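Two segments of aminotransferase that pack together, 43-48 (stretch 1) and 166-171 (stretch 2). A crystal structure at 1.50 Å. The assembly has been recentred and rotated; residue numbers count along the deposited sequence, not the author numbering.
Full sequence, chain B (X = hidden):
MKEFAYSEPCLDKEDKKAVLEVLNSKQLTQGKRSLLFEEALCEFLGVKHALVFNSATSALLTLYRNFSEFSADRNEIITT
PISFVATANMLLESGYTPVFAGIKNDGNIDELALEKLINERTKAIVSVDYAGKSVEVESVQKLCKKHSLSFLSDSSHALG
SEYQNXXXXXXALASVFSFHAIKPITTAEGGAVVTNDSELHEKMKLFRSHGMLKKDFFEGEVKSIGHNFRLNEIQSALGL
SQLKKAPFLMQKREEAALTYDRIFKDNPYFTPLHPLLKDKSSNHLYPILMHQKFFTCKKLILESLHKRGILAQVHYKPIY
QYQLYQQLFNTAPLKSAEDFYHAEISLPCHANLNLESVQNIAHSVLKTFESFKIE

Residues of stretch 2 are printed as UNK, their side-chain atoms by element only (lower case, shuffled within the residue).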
ATOM      1  N   GLU B  43       5.089  18.200 -14.415  1.00 12.44           N
ATOM      2  CA  GLU B  43       4.786  19.114 -15.525  1.00 13.53           C
ATOM      3  C   GLU B  43       3.422  19.781 -15.333  1.00 12.80           C
ATOM      4  O   GLU B  43       3.263  20.988 -15.537  1.00 14.71           O
ATOM      5  CB  GLU B  43       4.866  18.387 -16.860  1.00 14.17           C
ATOM      6  CG  GLU B  43       6.290  17.989 -17.151  1.00 23.33           C
ATOM      7  CD  GLU B  43       6.564  17.727 -18.615  1.00 42.20           C
ATOM      8  OE1 GLU B  43       5.895  18.346 -19.474  1.00 49.57           O
ATOM      9  OE2 GLU B  43       7.467  16.906 -18.897  1.00 46.14           O
ATOM     10  N   PHE B  44       2.446  19.001 -14.872  1.00 12.11           N
ATOM     11  CA  PHE B  44       1.110  19.533 -14.629  1.00 12.90           C
ATOM     12  C   PHE B  44       1.085  20.596 -13.535  1.00 13.66           C
ATOM     13  O   PHE B  44       0.392  21.603 -13.662  1.00 15.02           O
ATOM     14  CB  PHE B  44       0.196  18.355 -14.267  1.00 14.43           C
ATOM     15  CG  PHE B  44      -1.260  18.709 -14.081  1.00 14.65           C
ATOM     16  CD1 PHE B  44      -2.084  18.936 -15.166  1.00 16.26           C
ATOM     17  CD2 PHE B  44      -1.821  18.738 -12.804  1.00 13.45           C
ATOM     18  CE1 PHE B  44      -3.435  19.246 -14.979  1.00 18.47           C
ATOM     19  CE2 PHE B  44      -3.167  19.049 -12.622  1.00 14.89           C
ATOM     20  CZ  PHE B  44      -3.962  19.286 -13.705  1.00 16.61           C
ATOM     21  N   LEU B  45       1.838  20.362 -12.457  1.00 11.92           N
ATOM     22  CA  LEU B  45       1.796  21.217 -11.279  1.00 12.76           C
ATOM     23  C   LEU B  45       2.885  22.292 -11.251  1.00 13.30           C
ATOM     24  O   LEU B  45       2.790  23.259 -10.481  1.00 14.68           O
ATOM     25  CB  LEU B  45       1.914  20.350 -10.015  1.00 13.56           C
ATOM     26  CG  LEU B  45       0.766  19.356  -9.821  1.00 12.36           C
ATOM     27  CD1 LEU B  45       1.157  18.408  -8.698  1.00 16.87           C
ATOM     28  CD2 LEU B  45      -0.538  20.087  -9.518  1.00 13.61           C
ATOM     29  N   GLY B  46       3.930  22.109 -12.050  1.00 13.25           N
ATOM     30  CA  GLY B  46       5.090  23.013 -12.001  1.00 15.34           C
ATOM     31  C   GLY B  46       5.935  22.842 -10.739  1.00 14.37           C
ATOM     32  O   GLY B  46       6.421  23.833 -10.165  1.00 15.38           O
ATOM     33  N   VAL B  47       6.098  21.588 -10.301  1.00 12.99           N
ATOM     34  CA  VAL B  47       6.904  21.277  -9.116  1.00 14.08           C
ATOM     35  C   VAL B  47       8.156  20.501  -9.494  1.00 12.70           C
ATOM     36  O   VAL B  47       8.254  19.946 -10.590  1.00 13.89           O
ATOM     37  CB  VAL B  47       6.092  20.523  -8.022  1.00 13.20           C
ATOM     38  CG1 VAL B  47       4.951  21.409  -7.516  1.00 14.31           C
ATOM     39  CG2 VAL B  47       5.547  19.205  -8.528  1.00 14.25           C
ATOM     40  N   LYS B  48       9.110  20.463  -8.564  1.00 11.99           N
ATOM     41  CA  LYS B  48      10.385  19.818  -8.801  1.00 13.76           C
ATOM     42  C   LYS B  48      10.300  18.288  -8.767  1.00 14.64           C
ATOM     43  O   LYS B  48      10.944  17.597  -9.574  1.00 15.11           O
ATOM     44  CB  LYS B  48      11.360  20.317  -7.736  1.00 17.65           C
ATOM     45  CG  LYS B  48      12.784  20.323  -8.148  1.00 24.60           C
ATOM     46  CD  LYS B  48      13.666  20.791  -6.997  1.00 18.71           C
ATOM     47  CE  LYS B  48      13.668  22.284  -6.805  1.00 21.61           C
ATOM     48  NZ  LYS B  48      14.590  22.626  -5.648  1.00 24.41           N
ATOM     49  N   UNK B 166      -2.546  29.752  -9.688  1.00 12.28           N
ATOM     50  CA  UNK B 166      -1.446  28.796  -9.646  1.00 13.21           C
ATOM     51  C   UNK B 166      -1.923  27.475  -9.066  1.00 12.97           C
ATOM     52  O   UNK B 166      -2.652  27.442  -8.067  1.00 14.66           O
ATOM     53  c   UNK B 166       0.316  30.613  -9.420  1.00 15.01           C
ATOM     54  c   UNK B 166       0.527  32.009  -7.346  1.00 18.04           C
ATOM     55  c   UNK B 166      -0.311  29.354  -8.781  1.00 15.59           C
ATOM     56  c   UNK B 166       1.258  31.372  -8.507  1.00 17.05           C
ATOM     57  n   UNK B 166       1.388  32.991  -6.583  1.00 21.24           N
ATOM     58  N   UNK B 167      -1.492  26.376  -9.668  1.00 14.01           N
ATOM     59  CA  UNK B 167      -1.965  25.077  -9.205  1.00 12.94           C
ATOM     60  C   UNK B 167      -1.512  24.735  -7.801  1.00 12.78           C
ATOM     61  O   UNK B 167      -0.332  24.879  -7.443  1.00 13.95           O
ATOM     62  c   UNK B 167      -1.972  22.806 -12.303  1.00 22.08           C
ATOM     63  c   UNK B 167      -2.335  23.961 -11.425  1.00 16.87           C
ATOM     64  c   UNK B 167      -2.884  22.746 -13.529  1.00 25.26           C
ATOM     65  n   UNK B 167      -2.503  23.766 -14.542  1.00 31.38           N
ATOM     66  c   UNK B 167      -1.524  23.973 -10.163  1.00 13.73           C
ATOM     67  N   UNK B 168      -2.467  24.266  -7.008  1.00 12.14           N
ATOM     68  CA  UNK B 168      -2.162  23.667  -5.707  1.00 12.10           C
ATOM     69  C   UNK B 168      -1.151  22.530  -5.899  1.00 12.56           C
ATOM     70  O   UNK B 168      -1.252  21.764  -6.861  1.00 13.59           O
ATOM     71  c   UNK B 168      -4.358  24.323  -4.693  1.00 14.78           C
ATOM     72  c   UNK B 168      -3.152  22.252  -3.849  1.00 16.56           C
ATOM     73  c   UNK B 168      -3.453  23.136  -5.075  1.00 11.78           C
ATOM     74  N   UNK B 169      -0.172  22.451  -4.997  1.00 14.65           N
ATOM     75  CA  UNK B 169       0.860  21.415  -5.078  1.00 14.11           C
ATOM     76  C   UNK B 169       2.240  21.938  -4.729  1.00 15.97           C
ATOM     77  O   UNK B 169       3.061  21.210  -4.187  1.00 16.11           O
ATOM     78  N   UNK B 170       2.497  23.203  -5.046  1.00 18.82           N
ATOM     79  CA  UNK B 170       3.834  23.740  -4.859  1.00 19.58           C
ATOM     80  C   UNK B 170       3.959  24.728  -3.717  1.00 20.38           C
ATOM     81  O   UNK B 170       5.050  25.266  -3.489  1.00 23.38           O
ATOM     82  N   UNK B 171       2.868  24.947  -2.978  1.00 14.84           N
ATOM     83  CA  UNK B 171       2.845  26.011  -1.963  1.00 14.93           C
ATOM     84  C   UNK B 171       3.437  25.625  -0.614  1.00 15.34           C
ATOM     85  O   UNK B 171       3.899  26.486   0.146  1.00 16.42           O
ATOM     86  c   UNK B 171      -1.116  26.949  -4.510  1.00 15.26           C
ATOM     87  c   UNK B 171       0.730  27.040  -2.938  1.00 18.01           C
ATOM     88  c   UNK B 171       1.251  28.127  -3.635  1.00 25.36           C
ATOM     89  c   UNK B 171      -0.588  28.042  -5.201  1.00 18.07           C
ATOM     90  c   UNK B 171       1.421  26.507  -1.716  1.00 15.85           C
ATOM     91  c   UNK B 171      -0.458  26.472  -3.374  1.00 14.72           C
ATOM     92  c   UNK B 171       0.591  28.628  -4.766  1.00 25.41           C
TER
HETATM   93  O   HOH W   1      -0.598  22.458 -16.136  1.00 27.56           O
HETATM   94  O   HOH W   2       2.112  25.185  -8.479  1.00 33.16           O

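Position 166 carries five side-chain atoms, four carbons in an unbranched row ending in a nitrogen. That is lysine, Lys166. Its CA-to-CB bond points sideways to stretch 1, and the end of the chain leads away; the nearest approach, Lys166 CB to Leu45 O, is 7.0 Å. An exposed strand position suits so long and charged a side chain, which takes no part in the contact.

Position 167 has the same composition, four carbons in a row and a terminal nitrogen, but here CB points toward stretch 1. The row runs past the backbone of Phe44, its third carbon 3.0 Å from Phe44 O, and its fourth lies over one face of the Phe44 ring, 3.6 Å from CZ. This is Lys167. The chain extends through two t angles, at chi2 and chi3, and turns at chi4 (p). CE sits 3.8 Å from the ring centroid of Phe44 in a CH-pi contact, and NZ lies 4.8 Å from the same centroid, 16° off the ring normal, a cation-pi arrangement. Lysine fits because its methylenes cover the aromatic face while its ammonium group can still reach water.

Position 168 shows three carbons, one carrying the other two, and its CB points away from stretch 1. A side chain branched at CB in this way is valine, Val168. It is buried, as suits a compact hydrocarbon, and it meets stretch 1 through its backbone: Val168 O is 3.2 Å from Leu45 CD2.

Position 169 has no side-chain atoms, so it is glycine, Gly169. With phi 140° and psi -32°, a CB would be jammed against the preceding carbonyl oxygen and would also lie 3.3 Å from Leu45 CD1. Its carbonyl O packs 3.8 Å from Val47 CG1.

Position 170 is likewise bare: Gly170. Its CA approaches Val47 CG1 to 3.7 Å, and a CB here would stand a tight 3.4 Å from that methyl.

Position 171 has one carbon followed by a ring of six, hence phenylalanine, Phe171. The ring is out of reach of stretch 1 and adds nothing to this contact.

The two segments bury 275 Å² between them without a direct hydrogen bond. Lys167 provides the largest covered area, lying over Phe44, while Leu45 and Val47 pack against the backbone from 168 to 170, where the glycines leave room. Two waters join the polar groups: one donates to Phe44 O and accepts from Lys167 NZ, both at 2.8 Å; the other donates to Leu45 O at 2.9 Å and Lys167 O at 2.7 Å.

Stretch 2 166-171: KKVGGF
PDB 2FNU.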